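Side-chain contacts in putative TRAP PERIPLASMIC SOLUTE BINDING PROTEIN (PDB 4PBQ), which binds L-gulonate and, as a solute-binding protein of the TRAP family, probably delivers it to a membrane transporter for uptake: residues A[129-134]-A[235-240]; A[210-215]-A[278-283]. One frame throughout, in Å; residues are numbered along the deposited sequence.

In the fold
Contact 1 joins the turn after helix 122-129 to strand 231-239. Contact 2 joins helix 209-214 to the C-terminal end of helix 248-281. The two share no element. They lie on opposite sides of the chain's centre, with centres about 32 Å apart. Along the chain their segments alternate. Contact 1 is mostly buried and largely apolar, built from a selenomethionine, leucines and one glutamine amide, with the backbone and aliphatic part of a glutamate at its less buried end. Contact 2 is only partly buried. It pairs a lysine with a tyrosine ring and has a small apolar part of isoleucine and leucine. Neither has a hydrogen bond between its segments.

Contact 1: residues A[129-134]-A[235-240]; sequences QKMEKY and LLQISL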
loop_
_atom_site.group_PDB
_atom_site.type_symbol
_atom_site.label_atom_id
_atom_site.label_comp_id
_atom_site.label_asym_id
_atom_site.label_seq_id
_atom_site.Cartn_x
_atom_site.Cartn_y
_atom_site.Cartn_z
ATOM N N GLN A 129 14.914 -1.187 -8.074
ATOM C CA GLN A 129 16.372 -1.222 -7.919
ATOM C C GLN A 129 16.938 0.082 -7.380
ATOM O O GLN A 129 17.960 0.092 -6.701
ATOM C CB GLN A 129 17.032 -1.550 -9.258
ATOM C CG GLN A 129 16.934 -3.020 -9.645
ATOM C CD GLN A 129 17.425 -3.301 -11.062
ATOM O OE1 GLN A 129 17.217 -4.394 -11.586
ATOM N NE2 GLN A 129 18.076 -2.319 -11.685
ATOM N N LYS A 130 16.265 1.190 -7.681
ATOM C CA LYS A 130 16.718 2.492 -7.206
ATOM C C LYS A 130 16.590 2.653 -5.695
ATOM O O LYS A 130 17.180 3.574 -5.131
ATOM C CB LYS A 130 15.921 3.617 -7.861
ATOM C CG LYS A 130 16.151 3.781 -9.355
ATOM C CD LYS A 130 15.252 4.887 -9.926
ATOM C CE LYS A 130 15.775 5.416 -11.261
ATOM N NZ LYS A 130 16.278 4.327 -12.140
HETATM N N MSE A 131 15.822 1.791 -5.040
HETATM C CA MSE A 131 15.711 1.866 -3.584
HETATM C C MSE A 131 17.045 1.540 -2.915
HETATM O O MSE A 131 17.286 1.933 -1.783
HETATM C CB MSE A 131 14.604 0.938 -3.089
HETATM C CG MSE A 131 13.240 1.318 -3.595
HETATM SE SE MSE A 131 11.859 0.126 -2.843
HETATM C CE MSE A 131 11.866 0.740 -1.108
ATOM N N GLU A 132 17.930 0.834 -3.617
ATOM C CA GLU A 132 19.230 0.487 -3.049
ATOM C C GLU A 132 20.087 1.716 -2.716
ATOM O O GLU A 132 20.887 1.690 -1.783
ATOM C CB GLU A 132 19.976 -0.496 -3.963
ATOM C CG GLU A 132 19.218 -1.817 -4.021
ATOM C CD GLU A 132 19.733 -2.784 -5.069
ATOM O OE1 GLU A 132 20.964 -2.884 -5.222
ATOM O OE2 GLU A 132 18.887 -3.447 -5.722
ATOM N N LYS A 133 19.902 2.786 -3.473
ATOM C CA LYS A 133 20.576 4.052 -3.201
ATOM C C LYS A 133 20.232 4.606 -1.815
ATOM O O LYS A 133 20.991 5.395 -1.234
ATOM C CB LYS A 133 20.162 5.076 -4.263
ATOM C CG LYS A 133 20.685 6.474 -4.050
ATOM C CD LYS A 133 20.321 7.360 -5.251
ATOM C CE LYS A 133 20.829 8.798 -5.097
ATOM N NZ LYS A 133 20.534 9.604 -6.322
ATOM N N TYR A 134 19.094 4.190 -1.287
ATOM C CA TYR A 134 18.612 4.666 0.014
ATOM C C TYR A 134 18.640 3.571 1.072
ATOM O O TYR A 134 18.003 3.697 2.129
ATOM C CB TYR A 134 17.198 5.230 -0.137
ATOM C CG TYR A 134 17.161 6.293 -1.201
ATOM C CD1 TYR A 134 17.640 7.566 -0.941
ATOM C CD2 TYR A 134 16.702 6.014 -2.475
ATOM C CE1 TYR A 134 17.643 8.542 -1.927
ATOM C CE2 TYR A 134 16.697 6.973 -3.453
ATOM C CZ TYR A 134 17.169 8.245 -3.174
ATOM O OH TYR A 134 17.173 9.230 -4.159
ATOM N N LEU A 235 5.189 -3.397 -0.408
ATOM C CA LEU A 235 6.538 -3.742 -0.838
ATOM C C LEU A 235 7.232 -4.602 0.206
ATOM O O LEU A 235 7.400 -4.177 1.342
ATOM C CB LEU A 235 7.358 -2.465 -1.070
ATOM C CG LEU A 235 7.176 -1.708 -2.393
ATOM C CD1 LEU A 235 5.783 -1.561 -2.803
ATOM C CD2 LEU A 235 7.876 -0.328 -2.220
ATOM N N LEU A 236 7.652 -5.800 -0.187
ATOM C CA LEU A 236 8.444 -6.655 0.695
ATOM C C LEU A 236 9.892 -6.313 0.484
ATOM O O LEU A 236 10.412 -6.428 -0.631
ATOM C CB LEU A 236 8.234 -8.120 0.331
ATOM C CG LEU A 236 9.076 -9.130 1.092
ATOM C CD1 LEU A 236 8.834 -9.041 2.593
ATOM C CD2 LEU A 236 8.708 -10.516 0.584
ATOM N N GLN A 237 10.546 -5.907 1.566
ATOM C CA GLN A 237 11.856 -5.299 1.503
ATOM C C GLN A 237 12.803 -5.912 2.527
ATOM O O GLN A 237 12.361 -6.368 3.565
ATOM C CB GLN A 237 11.732 -3.810 1.840
ATOM C CG GLN A 237 10.947 -3.007 0.828
ATOM C CD GLN A 237 10.382 -1.732 1.434
ATOM O OE1 GLN A 237 11.028 -0.674 1.421
ATOM N NE2 GLN A 237 9.205 -1.847 2.029
ATOM N N ILE A 238 14.097 -5.869 2.230
ATOM C CA ILE A 238 15.121 -6.280 3.198
ATOM C C ILE A 238 16.139 -5.137 3.255
ATOM O O ILE A 238 16.480 -4.540 2.239
ATOM C CB ILE A 238 15.726 -7.651 2.818
ATOM C CG1 ILE A 238 16.719 -8.156 3.864
ATOM C CG2 ILE A 238 16.416 -7.607 1.519
ATOM C CD1 ILE A 238 16.710 -9.714 3.932
ATOM N N SER A 239 16.574 -4.788 4.456
ATOM C CA SER A 239 17.628 -3.808 4.596
ATOM C C SER A 239 18.857 -4.201 3.792
ATOM O O SER A 239 19.301 -5.357 3.808
ATOM C CB SER A 239 18.033 -3.680 6.060
ATOM O OG SER A 239 19.154 -2.830 6.211
ATOM N N LEU A 240 19.438 -3.244 3.095
ATOM C CA LEU A 240 20.637 -3.521 2.310
ATOM C C LEU A 240 21.807 -3.934 3.206
ATOM O O LEU A 240 22.644 -4.741 2.811
ATOM C CB LEU A 240 21.001 -2.301 1.470
ATOM C CG LEU A 240 21.964 -2.540 0.302
ATOM C CD1 LEU A 240 21.372 -3.509 -0.719
ATOM C CD2 LEU A 240 22.292 -1.221 -0.334
#
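Met131, present as selenomethionine, lays its outer end across the Leu235 and Gln237 side chains of strand 231-239. Its SE meets Leu235 CD2 at 4.1 Å, and the two side chains cross obliquely. A bend about the CG-SE bond (chi3 72°) turns the methyl toward Gln237. The Met131 and Gln237 side chains run at about a right angle, and the methyl meets OE1. There Met131 CE lies 3.0 Å from Gln237 OE1, a close approach of a methyl to a carbonyl oxygen.

The amide is held from its nitrogen side. Gln237 NE2 donates to Leu235 O at 3.0 Å, two residues back on the same strand, with an N-H...O angle of 158°. NE2 approaches the Leu235 carbonyl from well out of its plane rather than along a lone pair. NE2 also bonds to Thr89 OG1. These two bonds fix the turn of the amide and leave OE1 facing the selenomethionine methyl.

The other end of the contact is less buried. Leu240 CD2 reaches Glu132 O at 3.5 Å. Leu240 CD1 touches Glu132 CG at 4.3 Å, meeting the aliphatic part of that side chain. Leu240 begins a short helix, and Ser239 just before it is the N-cap.

Phe100 and Ile136 pack on Met131 from other parts of the fold. Leu235 touches Leu91, a residue of the L-gulonate pocket, and its side chain comes within about 7 Å of the ligand. The arrangement fits an alpha/beta domain of a TRAP solute-binding protein, where a 3-10 turn at the end of a helix packs on a central sheet strand running close to the ligand site.

Contact 2: residues A[210-215]-A[278-283]; sequences MLIKDS and DYLAKH
Lys213 lies over one face of the Tyr279 ring. Trans torsions from chi1 (-174°) onward keep its chain straight, which carries CE and NZ from helix 209-214 across to the ring. The two side chains cross at about a right angle. Lys213 CE sits 3.5 Å from the Tyr279 ring centroid, almost exactly on the normal, as a CH-pi contact. Lys213 NZ lies further out, 3.8 Å from the same centroid and 23° off the normal, in a cation-pi interaction.

The opposite face of the Tyr279 ring carries the His283 imidazole. His283 CE1 lies 3.1 Å from the Tyr279 ring plane, nearer the rim than the centre. His283 ND1 donates to Tyr279 O at 2.7 Å, which holds that imidazole in place. The Tyr279 hydroxyl is hydrogen-bonded to Tyr218 OH.

One residue away on each helix, Ile212 CG2 meets Leu280 CD1 at 4.5 Å. Ile224 of strand 223-225 touches both residues. The contact is thus a helix-helix interface beside a sheet strand, joining a short helix to the end of the long helix characteristic of TRAP solute-binding proteins.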
loop_
_atom_site.group_PDB
_atom_site.type_symbol
_atom_site.label_atom_id
_atom_site.label_comp_id
_atom_site.label_asym_id
_atom_site.label_seq_id
_atom_site.Cartn_x
_atom_site.Cartn_y
_atom_site.Cartn_z
HETATM N N MSE A 210 -9.667 -4.460 2.633
HETATM C CA MSE A 210 -9.211 -5.398 3.647
HETATM C C MSE A 210 -8.723 -4.690 4.887
HETATM O O MSE A 210 -9.020 -5.139 5.995
HETATM C CB MSE A 210 -8.150 -6.373 3.126
HETATM C CG MSE A 210 -8.686 -7.265 2.025
HETATM SE SE MSE A 210 -7.432 -8.657 1.496
HETATM C CE MSE A 210 -6.205 -7.580 0.465
ATOM N N LEU A 211 -8.025 -3.565 4.731
ATOM C CA LEU A 211 -7.641 -2.775 5.889
ATOM C C LEU A 211 -8.862 -2.285 6.689
ATOM O O LEU A 211 -8.891 -2.345 7.918
ATOM C CB LEU A 211 -6.768 -1.594 5.432
ATOM C CG LEU A 211 -6.107 -0.660 6.448
ATOM C CD1 LEU A 211 -7.072 0.267 7.197
ATOM C CD2 LEU A 211 -5.283 -1.451 7.392
ATOM N N ILE A 212 -9.876 -1.783 5.992
ATOM C CA ILE A 212 -11.086 -1.308 6.640
ATOM C C ILE A 212 -11.746 -2.392 7.498
ATOM O O ILE A 212 -12.221 -2.116 8.595
ATOM C CB ILE A 212 -12.037 -0.731 5.584
ATOM C CG1 ILE A 212 -11.410 0.546 5.043
ATOM C CG2 ILE A 212 -13.417 -0.443 6.174
ATOM C CD1 ILE A 212 -12.137 1.126 3.832
ATOM N N LYS A 213 -11.721 -3.646 7.043
ATOM C CA LYS A 213 -12.271 -4.718 7.863
ATOM C C LYS A 213 -11.302 -5.079 8.985
ATOM O O LYS A 213 -11.704 -5.172 10.149
ATOM C CB LYS A 213 -12.547 -5.980 7.054
ATOM C CG LYS A 213 -13.259 -7.053 7.892
ATOM C CD LYS A 213 -13.284 -8.420 7.247
ATOM C CE LYS A 213 -13.798 -9.425 8.252
ATOM N NZ LYS A 213 -13.798 -10.852 7.769
ATOM N N ASP A 214 -10.048 -5.356 8.606
ATOM C CA ASP A 214 -9.077 -5.968 9.529
ATOM C C ASP A 214 -8.864 -5.036 10.721
ATOM O O ASP A 214 -8.655 -5.487 11.842
ATOM C CB ASP A 214 -7.721 -6.129 8.852
ATOM C CG ASP A 214 -7.681 -7.216 7.757
ATOM O OD1 ASP A 214 -8.627 -8.018 7.593
ATOM O OD2 ASP A 214 -6.629 -7.252 7.058
ATOM N N SER A 215 -8.853 -3.736 10.447
ATOM C CA SER A 215 -8.596 -2.724 11.473
ATOM C C SER A 215 -9.773 -2.485 12.413
ATOM O O SER A 215 -9.600 -1.874 13.479
ATOM C CB SER A 215 -8.274 -1.388 10.814
ATOM O OG SER A 215 -9.433 -0.915 10.136
ATOM N N ASP A 278 -18.110 -8.745 0.543
ATOM C CA ASP A 278 -19.360 -9.388 0.912
ATOM C C ASP A 278 -19.638 -9.236 2.414
ATOM O O ASP A 278 -20.764 -8.937 2.812
ATOM C CB ASP A 278 -19.316 -10.861 0.536
ATOM C CG ASP A 278 -20.676 -11.537 0.657
ATOM O OD1 ASP A 278 -21.604 -11.110 -0.053
ATOM O OD2 ASP A 278 -20.806 -12.470 1.471
ATOM N N TYR A 279 -18.608 -9.472 3.228
ATOM C CA TYR A 279 -18.695 -9.309 4.677
ATOM C C TYR A 279 -19.217 -7.911 5.044
ATOM O O TYR A 279 -20.152 -7.758 5.851
ATOM C CB TYR A 279 -17.314 -9.532 5.310
ATOM C CG TYR A 279 -17.289 -9.399 6.821
ATOM C CD1 TYR A 279 -17.208 -8.147 7.424
ATOM C CD2 TYR A 279 -17.315 -10.514 7.629
ATOM C CE1 TYR A 279 -17.199 -8.013 8.781
ATOM C CE2 TYR A 279 -17.300 -10.389 9.003
ATOM C CZ TYR A 279 -17.242 -9.137 9.569
ATOM O OH TYR A 279 -17.228 -8.981 10.937
ATOM N N LEU A 280 -18.595 -6.891 4.467
ATOM C CA LEU A 280 -18.955 -5.513 4.786
ATOM C C LEU A 280 -20.364 -5.156 4.310
ATOM O O LEU A 280 -21.063 -4.372 4.949
ATOM C CB LEU A 280 -17.921 -4.553 4.201
ATOM C CG LEU A 280 -16.561 -4.682 4.895
ATOM C CD1 LEU A 280 -15.474 -3.892 4.177
ATOM C CD2 LEU A 280 -16.664 -4.217 6.349
ATOM N N ALA A 281 -20.808 -5.775 3.232
ATOM C CA ALA A 281 -22.199 -5.609 2.818
ATOM C C ALA A 281 -23.182 -6.136 3.865
ATOM O O ALA A 281 -24.334 -5.709 3.927
ATOM C CB ALA A 281 -22.440 -6.298 1.490
ATOM N N LYS A 282 -22.730 -7.071 4.683
ATOM C CA LYS A 282 -23.660 -7.839 5.512
ATOM C C LYS A 282 -23.505 -7.571 7.009
ATOM O O LYS A 282 -24.094 -8.279 7.831
ATOM C CB LYS A 282 -23.484 -9.342 5.204
ATOM C CG LYS A 282 -23.982 -9.697 3.799
ATOM C CD LYS A 282 -23.578 -11.085 3.359
ATOM C CE LYS A 282 -24.238 -11.450 2.022
ATOM N NZ LYS A 282 -23.746 -12.730 1.473
ATOM N N HIS A 283 -22.777 -6.517 7.359
ATOM C CA HIS A 283 -22.572 -6.181 8.764
ATOM C C HIS A 283 -22.953 -4.743 9.076
ATOM O O HIS A 283 -22.408 -4.150 10.002
ATOM C CB HIS A 283 -21.131 -6.442 9.195
ATOM C CG HIS A 283 -20.823 -7.900 9.386
ATOM N ND1 HIS A 283 -20.647 -8.762 8.330
ATOM C CD2 HIS A 283 -20.690 -8.648 10.508
ATOM C CE1 HIS A 283 -20.417 -9.980 8.786
ATOM N NE2 HIS A 283 -20.446 -9.941 10.107
#